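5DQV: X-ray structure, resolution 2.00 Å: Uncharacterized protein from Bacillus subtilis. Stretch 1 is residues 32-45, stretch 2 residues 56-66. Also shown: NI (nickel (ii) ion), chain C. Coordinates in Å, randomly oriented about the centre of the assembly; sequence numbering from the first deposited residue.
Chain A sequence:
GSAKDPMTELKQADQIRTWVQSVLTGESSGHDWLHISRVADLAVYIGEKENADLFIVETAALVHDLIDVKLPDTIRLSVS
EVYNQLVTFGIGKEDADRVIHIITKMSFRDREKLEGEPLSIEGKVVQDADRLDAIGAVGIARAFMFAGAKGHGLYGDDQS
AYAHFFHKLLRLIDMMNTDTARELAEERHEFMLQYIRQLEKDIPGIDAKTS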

# COMPACT_ATOMS: atom_id res chain seq x y z
N ASP A 32 -10.52 -6.15 10.05
CA ASP A 32 -11.10 -7.16 9.19
C ASP A 32 -10.55 -8.54 9.51
O ASP A 32 -9.57 -8.71 10.29
CB ASP A 32 -10.94 -6.82 7.70
CG ASP A 32 -9.73 -7.50 7.05
OD1 ASP A 32 -8.51 -7.35 7.47
OD2 ASP A 32 -10.03 -8.18 6.04
N TRP A 33 -11.22 -9.53 8.94
CA TRP A 33 -11.05 -10.87 9.41
C TRP A 33 -9.59 -11.29 9.19
O TRP A 33 -9.00 -11.94 10.05
CB TRP A 33 -12.07 -11.87 8.78
CG TRP A 33 -11.66 -13.26 9.07
CD1 TRP A 33 -11.18 -14.17 8.17
CD2 TRP A 33 -11.54 -13.89 10.36
NE1 TRP A 33 -10.81 -15.33 8.81
CE2 TRP A 33 -11.04 -15.19 10.15
CE3 TRP A 33 -11.87 -13.50 11.66
CZ2 TRP A 33 -10.81 -16.10 11.20
CZ3 TRP A 33 -11.66 -14.39 12.70
CH2 TRP A 33 -11.12 -15.67 12.47
N LEU A 34 -9.00 -10.89 8.07
CA LEU A 34 -7.63 -11.29 7.77
C LEU A 34 -6.65 -10.78 8.85
O LEU A 34 -5.81 -11.53 9.32
CB LEU A 34 -7.23 -10.84 6.38
CG LEU A 34 -8.09 -11.50 5.27
CD1 LEU A 34 -7.61 -11.12 3.86
CD2 LEU A 34 -8.06 -13.01 5.46
N HIS A 35 -6.83 -9.52 9.25
CA HIS A 35 -6.04 -8.90 10.32
C HIS A 35 -6.22 -9.71 11.60
O HIS A 35 -5.25 -10.11 12.24
CB HIS A 35 -6.47 -7.42 10.52
CG HIS A 35 -5.95 -6.83 11.79
ND1 HIS A 35 -4.61 -6.60 12.01
CD2 HIS A 35 -6.58 -6.50 12.94
CE1 HIS A 35 -4.45 -6.10 13.22
NE2 HIS A 35 -5.63 -6.03 13.81
N ILE A 36 -7.48 -9.97 11.98
CA ILE A 36 -7.75 -10.69 13.20
C ILE A 36 -7.11 -12.08 13.18
O ILE A 36 -6.46 -12.46 14.12
CB ILE A 36 -9.26 -10.75 13.47
CG1 ILE A 36 -9.72 -9.36 13.93
CG2 ILE A 36 -9.54 -11.84 14.50
CD1 ILE A 36 -11.22 -9.23 13.83
N SER A 37 -7.21 -12.80 12.07
CA SER A 37 -6.62 -14.14 11.98
C SER A 37 -5.11 -14.10 12.17
O SER A 37 -4.52 -14.94 12.90
CB SER A 37 -7.01 -14.81 10.65
OG SER A 37 -6.22 -16.00 10.43
N ARG A 38 -4.46 -13.11 11.55
CA ARG A 38 -3.01 -12.98 11.68
C ARG A 38 -2.64 -12.66 13.12
O ARG A 38 -1.66 -13.19 13.68
CB ARG A 38 -2.44 -11.89 10.72
CG ARG A 38 -2.53 -12.20 9.25
CD ARG A 38 -1.78 -11.20 8.37
NE ARG A 38 -2.21 -9.83 8.61
CZ ARG A 38 -3.14 -9.16 7.96
NH1 ARG A 38 -3.87 -9.73 7.03
NH2 ARG A 38 -3.41 -7.93 8.31
N VAL A 39 -3.38 -11.73 13.72
CA VAL A 39 -3.10 -11.34 15.10
C VAL A 39 -3.29 -12.48 16.08
O VAL A 39 -2.44 -12.68 16.94
CB VAL A 39 -3.86 -10.10 15.51
CG1 VAL A 39 -3.72 -9.86 17.04
CG2 VAL A 39 -3.43 -8.96 14.68
N ALA A 40 -4.35 -13.31 15.90
CA ALA A 40 -4.55 -14.46 16.73
C ALA A 40 -3.41 -15.49 16.60
O ALA A 40 -2.88 -15.94 17.63
CB ALA A 40 -5.89 -15.12 16.46
N ASP A 41 -2.93 -15.75 15.39
CA ASP A 41 -1.80 -16.69 15.22
C ASP A 41 -0.52 -16.15 15.88
O ASP A 41 0.21 -16.85 16.57
CB ASP A 41 -1.49 -16.95 13.72
CG ASP A 41 -2.54 -17.76 13.06
OD1 ASP A 41 -3.44 -18.27 13.77
OD2 ASP A 41 -2.49 -17.85 11.82
N LEU A 42 -0.26 -14.88 15.67
CA LEU A 42 0.92 -14.23 16.26
C LEU A 42 0.82 -14.23 17.79
O LEU A 42 1.77 -14.51 18.49
CB LEU A 42 1.02 -12.79 15.74
CG LEU A 42 2.25 -12.13 15.12
CD1 LEU A 42 3.36 -13.09 14.62
CD2 LEU A 42 1.70 -11.19 14.01
N ALA A 43 -0.35 -13.86 18.30
CA ALA A 43 -0.56 -13.83 19.72
C ALA A 43 -0.36 -15.20 20.40
O ALA A 43 0.24 -15.29 21.49
CB ALA A 43 -1.92 -13.20 20.06
N VAL A 44 -0.84 -16.27 19.78
CA VAL A 44 -0.73 -17.61 20.37
C VAL A 44 0.74 -18.02 20.37
O VAL A 44 1.25 -18.60 21.37
CB VAL A 44 -1.69 -18.66 19.64
CG1 VAL A 44 -1.27 -20.12 19.94
CG2 VAL A 44 -3.19 -18.36 20.03
N TYR A 45 1.45 -17.68 19.29
CA TYR A 45 2.88 -17.98 19.21
C TYR A 45 3.70 -17.30 20.34
O TYR A 45 4.44 -17.93 21.10
CB TYR A 45 3.45 -17.60 17.83
CG TYR A 45 4.95 -17.71 17.81
CD1 TYR A 45 5.56 -18.94 17.55
CD2 TYR A 45 5.76 -16.61 18.05
CE1 TYR A 45 6.93 -19.07 17.54
CE2 TYR A 45 7.15 -16.74 18.03
CZ TYR A 45 7.72 -17.98 17.78
OH TYR A 45 9.08 -18.15 17.76
N ILE A 56 -6.93 -17.46 26.91
CA ILE A 56 -7.32 -16.07 27.08
C ILE A 56 -6.68 -15.25 25.97
O ILE A 56 -7.31 -14.36 25.39
CB ILE A 56 -6.94 -15.50 28.49
CG1 ILE A 56 -7.70 -16.20 29.63
CG2 ILE A 56 -7.18 -14.02 28.54
CD1 ILE A 56 -9.26 -16.18 29.47
N VAL A 57 -5.43 -15.55 25.65
CA VAL A 57 -4.74 -14.80 24.61
C VAL A 57 -5.47 -14.94 23.27
O VAL A 57 -5.74 -13.94 22.58
CB VAL A 57 -3.30 -15.27 24.44
CG1 VAL A 57 -2.75 -14.79 23.08
CG2 VAL A 57 -2.42 -14.76 25.62
N GLU A 58 -5.83 -16.19 22.93
CA GLU A 58 -6.48 -16.41 21.63
C GLU A 58 -7.86 -15.75 21.56
O GLU A 58 -8.20 -15.16 20.53
CB GLU A 58 -6.58 -17.87 21.32
CG GLU A 58 -7.00 -18.15 19.92
CD GLU A 58 -7.04 -19.60 19.61
OE1 GLU A 58 -6.77 -20.46 20.51
OE2 GLU A 58 -7.43 -19.89 18.48
N THR A 59 -8.66 -15.92 22.60
CA THR A 59 -9.97 -15.32 22.70
C THR A 59 -9.94 -13.81 22.63
O THR A 59 -10.65 -13.21 21.80
CB THR A 59 -10.75 -15.79 23.94
OG1 THR A 59 -10.84 -17.22 23.89
CG2 THR A 59 -12.14 -15.18 23.94
N ALA A 60 -9.06 -13.19 23.43
CA ALA A 60 -8.87 -11.75 23.35
C ALA A 60 -8.40 -11.27 22.00
O ALA A 60 -8.91 -10.27 21.45
CB ALA A 60 -7.91 -11.26 24.48
N ALA A 61 -7.49 -12.01 21.40
CA ALA A 61 -7.00 -11.64 20.07
C ALA A 61 -8.16 -11.68 19.10
O ALA A 61 -8.33 -10.78 18.28
CB ALA A 61 -5.88 -12.59 19.62
N LEU A 62 -8.96 -12.74 19.20
CA LEU A 62 -10.07 -12.90 18.23
C LEU A 62 -11.08 -11.77 18.35
O LEU A 62 -11.58 -11.30 17.34
CB LEU A 62 -10.72 -14.24 18.39
CG LEU A 62 -9.89 -15.44 17.89
CD1 LEU A 62 -10.53 -16.75 18.38
CD2 LEU A 62 -9.75 -15.39 16.31
N VAL A 63 -11.38 -11.31 19.57
CA VAL A 63 -12.44 -10.28 19.74
C VAL A 63 -11.91 -8.87 19.92
O VAL A 63 -12.71 -7.94 20.08
CB VAL A 63 -13.43 -10.65 20.88
CG1 VAL A 63 -14.05 -12.07 20.61
CG2 VAL A 63 -12.71 -10.59 22.29
N HIS A 64 -10.58 -8.70 19.80
CA HIS A 64 -9.92 -7.44 20.20
C HIS A 64 -10.45 -6.23 19.43
O HIS A 64 -10.48 -5.13 19.98
CB HIS A 64 -8.36 -7.57 20.12
CG HIS A 64 -7.74 -7.20 18.80
ND1 HIS A 64 -7.56 -8.11 17.78
CD2 HIS A 64 -7.21 -6.03 18.36
CE1 HIS A 64 -7.01 -7.51 16.73
NE2 HIS A 64 -6.79 -6.24 17.06
N ASP A 65 -10.94 -6.44 18.21
CA ASP A 65 -11.37 -5.35 17.33
C ASP A 65 -12.88 -5.08 17.33
O ASP A 65 -13.32 -4.11 16.67
CB ASP A 65 -11.12 -5.73 15.84
CG ASP A 65 -9.84 -5.21 15.27
OD1 ASP A 65 -8.93 -4.71 16.01
OD2 ASP A 65 -9.75 -5.35 14.02
N LEU A 66 -13.68 -5.96 17.95
CA LEU A 66 -15.11 -5.98 17.66
C LEU A 66 -15.75 -4.71 18.24
O LEU A 66 -16.78 -4.29 17.76
CB LEU A 66 -15.80 -7.21 18.24
CG LEU A 66 -15.49 -8.59 17.64
CD1 LEU A 66 -16.29 -9.59 18.40
CD2 LEU A 66 -15.83 -8.63 16.14
NI NI C . -6.15 -4.99 15.63

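The two stretches pack as nearly antiparallel helices, 33-45 and 56-63, whose axes approach to 8.4 Å with 161° between their N-to-C directions. No hydrogen bond crosses between them. A shared nickel ion joins them at one end, and close, largely apolar packing makes up most of the rest of an interface that buries 571 Å², both sides summed.

Stretch 1 opens with Asp32, whose CA-to-CB bond points away from stretch 2. Its carboxylate serves its own helix instead: OD1 accepts a hydrogen bond from the backbone N of His35 at 3.3 Å, using an amide that the first turn of a helix leaves without a backbone partner. Trp33 also starts away from stretch 2, but with chi1 in t its large ring reaches back, and CH2 lies 4.1 Å from CD2 of Leu62.

His35 points toward stretch 2 and makes the polar link. Its NE2 binds the nickel ion NI at 2.2 Å, and NE2 of His64 binds the same ion at 2.0 Å; one further ligand atom comes from elsewhere in the structure. The two NE2 atoms of His35 and His64 are 3.5 Å apart because both face the metal, not because they share a hydrogen. Accordingly the rings meet rim to rim, with centroids 5.3 Å apart and planes at 62°. Imidazole suits this site because it can offer one nitrogen to the metal while the other is held: ND1 of His64 donates to the backbone O of Ala61 at 2.8 Å, and ND1 of His35 is hydrogen-bonded elsewhere in the structure. Asp65 lies beside the pair, its OD2 3.5 Å from CD2 of His35 at the edge of the ring.

One residue on, Ile36 has the largest area covered by the other stretch. Its CA-to-CB bond runs sideways, yet the branched side chain spans the junction between the metal site and the apolar seam. CG2 packs against Leu62, 3.5 Å from its backbone O and 4.0 Å from its CD2, while CG1 lies 4.0 Å from OD2 of Asp65.

Val39 points toward stretch 2 and continues this transition, with CG1 4.1 Å from CE1 of His64 and 4.3 Å from CB of Ala61. The closest CA atoms are those of Ala40 and Ala61, 5.0 Å apart. Small side chains fit so narrow a gap: the CB atoms of Ala40 and Ala61 are 4.0 Å apart, and CB of Ala40 also touches CD2 of Leu62 at 3.9 Å.

A turn later, Ala43 repeats the arrangement. Its CB sits 4.0 Å from CB of Ala61 and 3.5 Å from CG1 of Val57, a methyl that also lies 3.4 Å from the backbone O of Ala43. Val44, sideways and partly exposed, ends the contact by placing CG2 3.7 Å from CB of Glu58, so the aliphatic part of this acidic residue joins the packing while its OE2 is hydrogen-bonded elsewhere in the structure.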